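Local coordinates for periplasmic oligopeptide-binding protein (PDB 3ZS6), which probably binds oligopeptides in the periplasm and delivers them to an ABC transporter for uptake into the cell, at residues A[276-281]-A[336-341]; A[355-360]-A[382-387]. All coordinates share one frame; numbering follows the deposited sequence.

How the contacts relate
Following the chain from the N terminus, helix 276-285 comes first, and contact 1 closes when helix 327-340 returns to lie against it. The 54 residues in between are partly helical. After a short connection the chain enters strand 350-356, where contact 2 begins. Helix 359-376 carries it over to strand 379-385, and 382-387 closes the second, shorter loop beside 355-360. The two contacts are in series: they neither nest nor cross. The centres of contact 1 and contact 2 are about 27 Å apart. The nearest atoms of contact 1 and contact 2 are about 16 Å apart. Contact 1 joins two helices far from the centre of the chain. Contact 2 joins two neighbouring strands of a mixed sheet, close to the bound peptide.

Contact 1 of 2, residues A[276-281]-A[336-341]; sequences KRVREA and NLLKQA
L337 packs against R277, E280 and A281, and A341 against R277 and V278, where helix 276-285 and helix 327-340 form a nearly antiparallel helix-helix packing. The short segment axes are 8.3 Å apart and cross at -161°. L337 CB lies 3.7 Å from R277 O. L337 CD1 rests against the carboxylate end of E280, with E280 CD 3.7 Å away. E280 gets there with CG anti to the backbone N (chi1 -175°) and an extended chain, crossing L337 at about a right angle. K276 NZ forms a salt bridge with E280 OE1, 3.2 Å away; its hydrogen bond is weak.

On the other flank, L338 CD2 touches A281 CB at 4.0 Å and also lies near V278. V278 CG2 meets A341 CB at 3.8 Å. V278, A281 and L338 are buried.

R277 lies over the C-terminal end of helix 327-340. Its chain bends at chi3 (-65°), and A341 CA sits over the centre of one guanidinium face. Q340 O is near the same face, 3.2 Å from R277 NH1, but the angle is too poor for a hydrogen bond. R277 NH2 forms a salt bridge with D275 OD2, just before the helix. Q340 is linked indirectly: one water accepts from R277 NH1 and donates to Q340 OE1, and the water oxygen is 3.0 Å from Q340 OE1.

Contact 2 of 2, residues A[355-360]-A[382-387]; sequences YNTNDL and LENVEF
The Y355 ring has N384 over one face, in a CH-pi contact: N384 CB stands 3.9 Å from the ring centroid, 28° off the normal. L382 CG approaches Y355 CE1 obliquely. H361 and K362 of helix 359-376 also touch the tyrosine. The F387 ring has N356 CB in plane at its edge. The N356 amide lies beside this ring, its plane turned 61° from it, with N356 CG 3.7 Å from F387 CD1. N356 OD1 is hydrogen-bonded to R403. F387 also packs on the backbone of the bound peptide.

The backbones form a parallel pair, part of a beta-alpha-beta crossover through helix 359-376. Y355 and N384 point to one face of the sheet, N356 and V385 to the other. Y355 N donates to E383 O at 2.9 Å, nearly along the C=O axis. V385 N donates to Y355 O, and T357 N to V385 O. The last bond carries the pairing just beyond the end of strand 350-356.

N384 and T357 add a side-chain bond. N384 holds CG between its backbone N and carbonyl carbon (chi1 67°), and N384 ND2 donates to T357 OG1 at 2.9 Å. The hydroxyl lies close to the amide plane.

N384 thus has two contacts that would restrict its side chain: CB on the tyrosine face and ND2 on T357 OG1. F387 touches both N356 and R403, so the N356-R403 hydrogen bond lies beside a ring that packs on the peptide.

Contact 1 of 2, residues A[276-281]-A[336-341]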
ATOM      1  N   LYS A 276      -4.456   0.627  26.431  1.00 23.27           N
ATOM      2  CA  LYS A 276      -5.296  -0.241  25.608  1.00 25.86           C
ATOM      3  C   LYS A 276      -6.795  -0.038  25.857  1.00 21.84           C
ATOM      4  O   LYS A 276      -7.612  -0.161  24.940  1.00 20.08           O
ATOM      5  CB  LYS A 276      -4.887  -1.703  25.853  1.00 35.72           C
ATOM      6  CG  LYS A 276      -5.919  -2.767  25.510  1.00 42.39           C
ATOM      7  CD  LYS A 276      -5.502  -4.105  26.126  1.00 46.22           C
ATOM      8  CE  LYS A 276      -6.394  -5.258  25.680  1.00 51.46           C
ATOM      9  NZ  LYS A 276      -7.831  -5.062  26.033  1.00 57.30           N
ATOM     10  N   ARG A 277      -7.161   0.274  27.096  1.00 21.70           N
ATOM     11  CA  ARG A 277      -8.566   0.491  27.432  1.00 19.92           C
ATOM     12  C   ARG A 277      -9.145   1.714  26.716  1.00 23.43           C
ATOM     13  O   ARG A 277     -10.298   1.700  26.282  1.00 23.24           O
ATOM     14  CB  ARG A 277      -8.748   0.606  28.946  1.00 25.06           C
ATOM     15  CG  ARG A 277      -8.469  -0.703  29.694  1.00 26.13           C
ATOM     16  CD  ARG A 277      -8.329  -0.460  31.194  1.00 22.75           C
ATOM     17  NE  ARG A 277      -7.163   0.373  31.482  1.00 22.90           N
ATOM     18  CZ  ARG A 277      -6.725   0.648  32.707  1.00 28.47           C
ATOM     19  NH1 ARG A 277      -7.362   0.147  33.764  1.00 22.59           N
ATOM     20  NH2 ARG A 277      -5.655   1.422  32.872  1.00 22.05           N
ATOM     21  N   VAL A 278      -8.348   2.770  26.597  1.00 14.23           N
ATOM     22  CA  VAL A 278      -8.778   3.960  25.858  1.00 18.84           C
ATOM     23  C   VAL A 278      -8.933   3.651  24.363  1.00 20.61           C
ATOM     24  O   VAL A 278      -9.946   4.009  23.755  1.00 20.19           O
ATOM     25  CB  VAL A 278      -7.798   5.150  26.054  1.00 22.29           C
ATOM     26  CG1 VAL A 278      -8.213   6.341  25.190  1.00 19.76           C
ATOM     27  CG2 VAL A 278      -7.729   5.557  27.531  1.00 24.04           C
ATOM     28  N   ARG A 279      -7.942   2.973  23.779  1.00 16.98           N
ATOM     29  CA  ARG A 279      -7.984   2.641  22.344  1.00 18.90           C
ATOM     30  C   ARG A 279      -9.204   1.783  22.014  1.00 20.57           C
ATOM     31  O   ARG A 279      -9.912   2.023  21.031  1.00 20.77           O
ATOM     32  CB  ARG A 279      -6.690   1.928  21.895  1.00 16.93           C
ATOM     33  CG  ARG A 279      -5.400   2.718  22.186  1.00 12.75           C
ATOM     34  CD  ARG A 279      -4.180   2.187  21.405  1.00 14.28           C
ATOM     35  NE  ARG A 279      -3.814   0.823  21.785  1.00 16.85           N
ATOM     36  CZ  ARG A 279      -2.895   0.512  22.698  1.00 22.58           C
ATOM     37  NH1 ARG A 279      -2.223   1.469  23.338  1.00 20.72           N
ATOM     38  NH2 ARG A 279      -2.645  -0.765  22.966  1.00 17.39           N
ATOM     39  N   GLU A 280      -9.441   0.786  22.856  1.00 22.35           N
ATOM     40  CA  GLU A 280     -10.566  -0.122  22.721  1.00 19.56           C
ATOM     41  C   GLU A 280     -11.905   0.617  22.800  1.00 22.44           C
ATOM     42  O   GLU A 280     -12.807   0.382  21.991  1.00 21.77           O
ATOM     43  CB  GLU A 280     -10.487  -1.174  23.829  1.00 21.71           C
ATOM     44  CG  GLU A 280     -11.525  -2.267  23.743  1.00 24.94           C
ATOM     45  CD  GLU A 280     -11.355  -3.301  24.847  1.00 34.87           C
ATOM     46  OE1 GLU A 280     -10.402  -3.171  25.649  1.00 40.05           O
ATOM     47  OE2 GLU A 280     -12.166  -4.245  24.905  1.00 33.55           O
ATOM     48  N   ALA A 281     -12.035   1.506  23.781  1.00 20.92           N
ATOM     49  CA  ALA A 281     -13.252   2.302  23.919  1.00 21.08           C
ATOM     50  C   ALA A 281     -13.552   3.097  22.645  1.00 19.05           C
ATOM     51  O   ALA A 281     -14.691   3.142  22.181  1.00 21.19           O
ATOM     52  CB  ALA A 281     -13.133   3.245  25.103  1.00 14.84           C
ATOM     53  N   ASN A 336     -17.168   2.785  30.597  1.00 25.11           N
ATOM     54  CA  ASN A 336     -16.562   2.152  31.765  0.54 25.51           C
ATOM     55  C   ASN A 336     -15.063   1.919  31.556  1.00 26.83           C
ATOM     56  O   ASN A 336     -14.261   2.034  32.487  1.00 28.21           O
ATOM     57  CB  ASN A 336     -17.272   0.833  32.077  0.54 28.13           C
ATOM     58  CG  ASN A 336     -17.173   0.444  33.540  0.54 29.04           C
ATOM     59  OD1 ASN A 336     -16.285  -0.311  33.937  0.54 30.02           O
ATOM     60  ND2 ASN A 336     -18.091   0.958  34.350  0.54 30.20           N
ATOM     61  N   LEU A 337     -14.685   1.592  30.325  1.00 25.91           N
ATOM     62  CA  LEU A 337     -13.274   1.446  29.996  1.00 28.46           C
ATOM     63  C   LEU A 337     -12.540   2.763  30.228  1.00 20.55           C
ATOM     64  O   LEU A 337     -11.458   2.781  30.809  1.00 23.64           O
ATOM     65  CB  LEU A 337     -13.092   0.990  28.541  1.00 27.74           C
ATOM     66  CG  LEU A 337     -13.433  -0.465  28.233  1.00 26.47           C
ATOM     67  CD1 LEU A 337     -13.324  -0.731  26.719  1.00 29.37           C
ATOM     68  CD2 LEU A 337     -12.531  -1.411  29.017  1.00 25.18           C
ATOM     69  N   LEU A 338     -13.129   3.867  29.768  1.00 21.91           N
ATOM     70  CA  LEU A 338     -12.515   5.180  29.945  1.00 18.38           C
ATOM     71  C   LEU A 338     -12.368   5.483  31.430  1.00 25.70           C
ATOM     72  O   LEU A 338     -11.340   6.001  31.879  1.00 24.11           O
ATOM     73  CB  LEU A 338     -13.344   6.271  29.262  1.00 22.14           C
ATOM     74  CG  LEU A 338     -13.298   6.331  27.727  1.00 23.08           C
ATOM     75  CD1 LEU A 338     -14.075   7.533  27.214  1.00 21.01           C
ATOM     76  CD2 LEU A 338     -11.857   6.372  27.230  1.00 21.63           C
ATOM     77  N   LYS A 339     -13.408   5.155  32.189  1.00 25.19           N
ATOM     78  CA  LYS A 339     -13.384   5.346  33.634  1.00 28.47           C
ATOM     79  C   LYS A 339     -12.268   4.510  34.246  1.00 31.10           C
ATOM     80  O   LYS A 339     -11.443   5.018  35.009  1.00 32.18           O
ATOM     81  CB  LYS A 339     -14.738   4.969  34.238  1.00 28.67           C
ATOM     82  CG  LYS A 339     -14.802   5.052  35.758  1.00 41.39           C
ATOM     83  CD  LYS A 339     -16.214   4.750  36.261  1.00 47.66           C
ATOM     84  CE  LYS A 339     -16.308   4.862  37.778  1.00 52.08           C
ATOM     85  NZ  LYS A 339     -17.654   4.457  38.276  1.00 52.66           N
ATOM     86  N   GLN A 340     -12.237   3.226  33.895  1.00 33.46           N
ATOM     87  CA  GLN A 340     -11.197   2.323  34.382  1.00 33.78           C
ATOM     88  C   GLN A 340      -9.807   2.879  34.090  1.00 30.24           C
ATOM     89  O   GLN A 340      -8.882   2.709  34.883  1.00 30.50           O
ATOM     90  CB  GLN A 340     -11.354   0.930  33.759  1.00 36.02           C
ATOM     91  CG  GLN A 340     -12.587   0.160  34.236  1.00 37.86           C
ATOM     92  CD  GLN A 340     -12.853  -1.108  33.428  1.00 42.93           C
ATOM     93  OE1 GLN A 340     -11.962  -1.643  32.764  1.00 37.92           O
ATOM     94  NE2 GLN A 340     -14.092  -1.591  33.479  1.00 46.77           N
ATOM     95  N   ALA A 341      -9.663   3.552  32.954  1.00 24.43           N
ATOM     96  CA  ALA A 341      -8.363   4.075  32.536  1.00 24.13           C
ATOM     97  C   ALA A 341      -8.046   5.434  33.150  1.00 28.99           C
ATOM     98  O   ALA A 341      -6.991   6.009  32.878  1.00 28.86           O
ATOM     99  CB  ALA A 341      -8.294   4.165  31.017  1.00 24.78           C
TER
HETATM  100  O   HOH W   1      -9.331  -2.241  34.115  1.00 29.33           O

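Contact 2 of 2, residues A[355-360]-A[382-387]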
ATOM      1  N   TYR A 355      -6.378  14.119   8.790  1.00 12.36           N
ATOM      2  CA  TYR A 355      -6.586  13.332   7.573  1.00  9.76           C
ATOM      3  C   TYR A 355      -6.067  14.093   6.360  1.00 15.47           C
ATOM      4  O   TYR A 355      -5.878  15.307   6.422  1.00 16.76           O
ATOM      5  CB  TYR A 355      -8.069  13.007   7.377  1.00  7.41           C
ATOM      6  CG  TYR A 355      -8.915  14.227   7.107  1.00 13.22           C
ATOM      7  CD1 TYR A 355      -9.453  14.970   8.153  1.00 13.18           C
ATOM      8  CD2 TYR A 355      -9.171  14.647   5.809  1.00 12.50           C
ATOM      9  CE1 TYR A 355     -10.226  16.094   7.911  1.00 15.86           C
ATOM     10  CE2 TYR A 355      -9.951  15.773   5.556  1.00 11.21           C
ATOM     11  CZ  TYR A 355     -10.473  16.491   6.611  1.00 20.21           C
ATOM     12  OH  TYR A 355     -11.239  17.615   6.370  1.00 23.49           O
ATOM     13  N   ASN A 356      -5.840  13.387   5.256  1.00 11.72           N
ATOM     14  CA  ASN A 356      -5.393  14.054   4.036  1.00 12.55           C
ATOM     15  C   ASN A 356      -6.577  14.594   3.261  1.00 16.10           C
ATOM     16  O   ASN A 356      -7.573  13.895   3.071  1.00 11.50           O
ATOM     17  CB  ASN A 356      -4.528  13.139   3.155  1.00 13.46           C
ATOM     18  CG  ASN A 356      -5.243  11.870   2.753  1.00 11.83           C
ATOM     19  OD1 ASN A 356      -5.585  11.053   3.607  1.00 13.74           O
ATOM     20  ND2 ASN A 356      -5.475  11.698   1.451  1.00  9.67           N
ATOM     21  N   THR A 357      -6.462  15.856   2.845  1.00 16.34           N
ATOM     22  CA  THR A 357      -7.531  16.579   2.163  1.00 15.00           C
ATOM     23  C   THR A 357      -8.204  15.738   1.084  1.00 14.65           C
ATOM     24  O   THR A 357      -7.549  15.289   0.137  1.00 16.24           O
ATOM     25  CB  THR A 357      -6.982  17.878   1.536  1.00 19.66           C
ATOM     26  OG1 THR A 357      -6.249  18.614   2.530  1.00 19.65           O
ATOM     27  CG2 THR A 357      -8.123  18.741   0.977  1.00 18.63           C
ATOM     28  N   ASN A 358      -9.506  15.522   1.261  1.00 15.33           N
ATOM     29  CA  ASN A 358     -10.335  14.693   0.384  1.00 16.22           C
ATOM     30  C   ASN A 358     -11.765  14.615   0.927  1.00 19.57           C
ATOM     31  O   ASN A 358     -11.964  14.609   2.138  1.00 12.70           O
ATOM     32  CB  ASN A 358      -9.758  13.285   0.261  1.00 13.70           C
ATOM     33  CG  ASN A 358     -10.662  12.355  -0.527  1.00 20.27           C
ATOM     34  OD1 ASN A 358     -10.656  12.363  -1.753  1.00 13.03           O
ATOM     35  ND2 ASN A 358     -11.447  11.557   0.178  1.00 12.59           N
ATOM     36  N   ASP A 359     -12.758  14.556   0.043  1.00 13.65           N
ATOM     37  CA  ASP A 359     -14.149  14.604   0.499  1.00 13.22           C
ATOM     38  C   ASP A 359     -14.593  13.348   1.254  1.00 16.06           C
ATOM     39  O   ASP A 359     -15.284  13.451   2.263  1.00 13.81           O
ATOM     40  CB  ASP A 359     -15.135  14.941  -0.642  1.00 15.85           C
ATOM     41  CG  ASP A 359     -14.604  14.557  -2.022  1.00 28.77           C
ATOM     42  OD1 ASP A 359     -13.813  13.592  -2.128  0.65 31.29           O
ATOM     43  OD2 ASP A 359     -14.981  15.232  -3.005  0.38 26.70           O
ATOM     44  N   LEU A 360     -14.197  12.166   0.794  1.00 14.77           N
ATOM     45  CA  LEU A 360     -14.522  10.960   1.564  1.00 13.98           C
ATOM     46  C   LEU A 360     -13.897  10.996   2.966  1.00 14.15           C
ATOM     47  O   LEU A 360     -14.572  10.741   3.969  1.00 12.67           O
ATOM     48  CB  LEU A 360     -14.079   9.689   0.847  1.00 17.16           C
ATOM     49  CG  LEU A 360     -14.115   8.496   1.817  1.00 23.69           C
ATOM     50  CD1 LEU A 360     -15.556   8.093   2.101  1.00 22.13           C
ATOM     51  CD2 LEU A 360     -13.306   7.312   1.310  1.00 26.93           C
ATOM     52  N   LEU A 382     -10.788  18.222  13.995  1.00 17.90           N
ATOM     53  CA  LEU A 382     -10.381  17.825  12.649  1.00 24.81           C
ATOM     54  C   LEU A 382      -9.323  18.753  12.074  1.00 22.69           C
ATOM     55  O   LEU A 382      -9.355  19.963  12.284  1.00 19.27           O
ATOM     56  CB  LEU A 382     -11.587  17.769  11.706  1.00 24.57           C
ATOM     57  CG  LEU A 382     -12.286  16.417  11.559  1.00 25.25           C
ATOM     58  CD1 LEU A 382     -12.705  15.876  12.911  1.00 27.10           C
ATOM     59  CD2 LEU A 382     -13.482  16.522  10.625  1.00 22.41           C
ATOM     60  N   GLU A 383      -8.391  18.167  11.338  1.00 19.74           N
ATOM     61  CA  GLU A 383      -7.314  18.905  10.708  1.00 19.40           C
ATOM     62  C   GLU A 383      -6.966  18.187   9.405  1.00 23.09           C
ATOM     63  O   GLU A 383      -6.797  16.965   9.390  1.00 15.09           O
ATOM     64  CB  GLU A 383      -6.119  18.969  11.667  1.00 22.71           C
ATOM     65  CG  GLU A 383      -4.765  19.216  11.027  1.00 34.78           C
ATOM     66  CD  GLU A 383      -3.643  19.252  12.062  1.00 45.55           C
ATOM     67  OE1 GLU A 383      -3.603  20.221  12.854  1.00 43.93           O
ATOM     68  OE2 GLU A 383      -2.812  18.307  12.089  1.00 44.94           O
ATOM     69  N   ASN A 384      -6.899  18.936   8.307  1.00 18.00           N
ATOM     70  CA  ASN A 384      -6.611  18.337   7.010  1.00 19.45           C
ATOM     71  C   ASN A 384      -5.256  18.787   6.484  1.00 22.71           C
ATOM     72  O   ASN A 384      -4.916  19.961   6.576  1.00 17.70           O
ATOM     73  CB  ASN A 384      -7.724  18.645   5.998  1.00 16.84           C
ATOM     74  CG  ASN A 384      -7.809  20.132   5.640  1.00 23.60           C
ATOM     75  OD1 ASN A 384      -8.153  20.966   6.478  1.00 23.99           O
ATOM     76  ND2 ASN A 384      -7.506  20.459   4.390  1.00 20.27           N
ATOM     77  N   VAL A 385      -4.478  17.841   5.962  1.00 17.66           N
ATOM     78  CA  VAL A 385      -3.178  18.150   5.370  1.00 12.56           C
ATOM     79  C   VAL A 385      -2.981  17.407   4.057  1.00 14.94           C
ATOM     80  O   VAL A 385      -3.740  16.483   3.731  1.00 12.21           O
ATOM     81  CB  VAL A 385      -2.012  17.750   6.300  1.00  9.66           C
ATOM     82  CG1 VAL A 385      -2.087  18.502   7.620  1.00 13.72           C
ATOM     83  CG2 VAL A 385      -2.006  16.238   6.523  1.00  7.81           C
ATOM     84  N   GLU A 386      -1.951  17.804   3.313  1.00 16.92           N
ATOM     85  CA  GLU A 386      -1.540  17.082   2.116  1.00 14.57           C
ATOM     86  C   GLU A 386      -1.088  15.666   2.493  1.00 13.72           C
ATOM     87  O   GLU A 386      -0.501  15.449   3.560  1.00 12.91           O
ATOM     88  CB  GLU A 386      -0.398  17.821   1.405  1.00 15.03           C
ATOM     89  CG  GLU A 386       0.159  17.062   0.220  1.00 36.27           C
ATOM     90  CD  GLU A 386       1.235  17.837  -0.528  1.00 46.89           C
ATOM     91  OE1 GLU A 386       1.736  18.846   0.018  1.00 39.67           O
ATOM     92  OE2 GLU A 386       1.569  17.436  -1.667  1.00 47.61           O
ATOM     93  N   PHE A 387      -1.352  14.704   1.614  1.00  9.59           N
ATOM     94  CA  PHE A 387      -1.028  13.304   1.906  1.00 12.34           C
ATOM     95  C   PHE A 387       0.445  13.056   2.243  1.00 14.80           C
ATOM     96  O   PHE A 387       0.747  12.296   3.162  1.00 12.62           O
ATOM     97  CB  PHE A 387      -1.464  12.390   0.756  1.00 11.35           C
ATOM     98  CG  PHE A 387      -1.263  10.927   1.039  1.00 16.54           C
ATOM     99  CD1 PHE A 387      -1.951  10.305   2.077  1.00 17.86           C
ATOM    100  CD2 PHE A 387      -0.387  10.172   0.271  1.00 17.79           C
ATOM    101  CE1 PHE A 387      -1.770   8.944   2.342  1.00 16.36           C
ATOM    102  CE2 PHE A 387      -0.196   8.817   0.530  1.00 16.84           C
ATOM    103  CZ  PHE A 387      -0.887   8.202   1.565  1.00 14.99           C
TER